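PDB 3FKJ: putative phosphosugar isomerases from Salmonella typhimurium LT2, which probably binds phosphorylated sugars or related carbohydrate derivatives and may act as an isomerase of the SIS-domain family. Local coordinates for residues 159-162 and 163-166. Sequence-based numbering, arbitrary orientation.
Sequences SLWL and ALEI
Ala163 begins the second of two successive turns of alpha-helix, its N giving a hydrogen bond of 3.1 Å to Ser159 O. That donor stands above the carbonyl plane of Ser159, and the Ala163 methyl packs against the same oxygen. The residues belong to helix 155-170 of a SIS-type alpha/beta fold, and Ala163 turns its methyl to Phe61 and Leu62 of helix 56-65. Leu164 N follows with a bond of 2.8 Å to Leu160 O, nearly straight at 167°. Its side chain makes an apolar contact with the preceding turn: CG swings away from the backbone N (chi1 171°), and the branch ends with CD2 4.0 Å from Trp161 CE3, meeting the indole obliquely. The two side chains run side by side in the same direction, three residues apart on one flank of the helix. Here Leu164 also touches Tyr176 and Val180 of helix 176-184, while the indole stacks on Phe183 and its NE1 hydrogen-bonds to Ala152 O. Glu165 N bonds to Trp161 O at 3.1 Å, and Glu165 CG lies 3.4 Å from the same oxygen. From there the chain bends and carries the carboxylate away from the preceding turn; in this buried setting OE1 is hydrogen-bonded to Gln169 NE2 and OE2 to Tyr176 OH, two bonds that would restrict its rotation. Ile166 completes the series: its N meets Leu162 O at 2.9 Å, nearly in line with the C=O bond. The ethyl arm of Ile166 folds back beside its own N (chi1 -66°), bringing CG1 to 3.3 Å from Leu162 O, with CD1 3.5 Å from that oxygen.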
loop_
_atom_site.group_PDB
_atom_site.type_symbol
_atom_site.label_atom_id
_atom_site.label_comp_id
_atom_site.label_asym_id
_atom_site.label_seq_id
_atom_site.Cartn_x
_atom_site.Cartn_y
_atom_site.Cartn_z
ATOM N N SER A 159 -8.353 14.691 -5.899
ATOM C CA SER A 159 -8.658 13.275 -5.715
ATOM C C SER A 159 -9.986 13.164 -4.962
ATOM O O SER A 159 -10.785 12.285 -5.265
ATOM C CB SER A 159 -7.530 12.486 -4.997
ATOM O OG SER A 159 -7.482 12.729 -3.598
ATOM N N LEU A 160 -10.225 14.070 -4.001
ATOM C CA LEU A 160 -11.417 13.964 -3.162
ATOM C C LEU A 160 -12.621 14.534 -3.905
ATOM O O LEU A 160 -13.704 13.979 -3.830
ATOM C CB LEU A 160 -11.217 14.630 -1.792
ATOM C CG LEU A 160 -12.383 14.476 -0.783
ATOM C CD1 LEU A 160 -12.806 13.046 -0.522
ATOM C CD2 LEU A 160 -12.075 15.172 0.509
ATOM N N TRP A 161 -12.414 15.632 -4.645
ATOM C CA TRP A 161 -13.476 16.210 -5.499
ATOM C C TRP A 161 -13.987 15.177 -6.520
ATOM O O TRP A 161 -15.187 14.987 -6.681
ATOM C CB TRP A 161 -12.985 17.459 -6.249
ATOM C CG TRP A 161 -12.893 18.727 -5.413
ATOM C CD1 TRP A 161 -11.772 19.413 -5.111
ATOM C CD2 TRP A 161 -13.982 19.445 -4.809
ATOM N NE1 TRP A 161 -12.072 20.526 -4.354
ATOM C CE2 TRP A 161 -13.426 20.565 -4.143
ATOM C CE3 TRP A 161 -15.368 19.246 -4.758
ATOM C CZ2 TRP A 161 -14.212 21.505 -3.451
ATOM C CZ3 TRP A 161 -16.146 20.164 -4.046
ATOM C CH2 TRP A 161 -15.563 21.276 -3.398
ATOM N N LEU A 162 -13.059 14.553 -7.235
ATOM C CA LEU A 162 -13.396 13.561 -8.273
ATOM C C LEU A 162 -14.068 12.347 -7.652
ATOM O O LEU A 162 -15.094 11.878 -8.143
ATOM C CB LEU A 162 -12.133 13.131 -9.024
ATOM C CG LEU A 162 -11.576 14.201 -9.950
ATOM C CD1 LEU A 162 -10.089 13.898 -10.376
ATOM C CD2 LEU A 162 -12.498 14.311 -11.109
ATOM N N ALA A 163 -13.526 11.864 -6.545
ATOM C CA ALA A 163 -14.166 10.796 -5.761
ATOM C C ALA A 163 -15.618 11.127 -5.367
ATOM O O ALA A 163 -16.518 10.280 -5.562
ATOM C CB ALA A 163 -13.367 10.463 -4.509
ATOM N N LEU A 164 -15.805 12.315 -4.757
ATOM C CA LEU A 164 -17.129 12.803 -4.370
ATOM C C LEU A 164 -18.115 12.716 -5.542
ATOM O O LEU A 164 -19.228 12.211 -5.391
ATOM C CB LEU A 164 -17.057 14.267 -3.906
ATOM C CG LEU A 164 -18.375 15.008 -3.657
ATOM C CD1 LEU A 164 -19.025 14.433 -2.406
ATOM C CD2 LEU A 164 -18.142 16.556 -3.570
ATOM N N GLU A 165 -17.686 13.222 -6.695
ATOM C CA GLU A 165 -18.520 13.245 -7.898
ATOM C C GLU A 165 -18.792 11.892 -8.517
ATOM O O GLU A 165 -19.915 11.631 -8.953
ATOM C CB GLU A 165 -17.925 14.205 -8.937
ATOM C CG GLU A 165 -18.023 15.659 -8.514
ATOM C CD GLU A 165 -19.466 16.143 -8.376
ATOM O OE1 GLU A 165 -20.381 15.644 -9.085
ATOM O OE2 GLU A 165 -19.678 17.048 -7.553
ATOM N N ILE A 166 -17.798 11.007 -8.505
ATOM C CA ILE A 166 -18.016 9.633 -8.971
ATOM C C ILE A 166 -19.093 8.953 -8.129
ATOM O O ILE A 166 -19.985 8.340 -8.665
ATOM C CB ILE A 166 -16.722 8.810 -9.051
ATOM C CG1 ILE A 166 -15.802 9.398 -10.137
ATOM C CG2 ILE A 166 -17.057 7.319 -9.345
ATOM C CD1 ILE A 166 -14.329 8.966 -10.021
#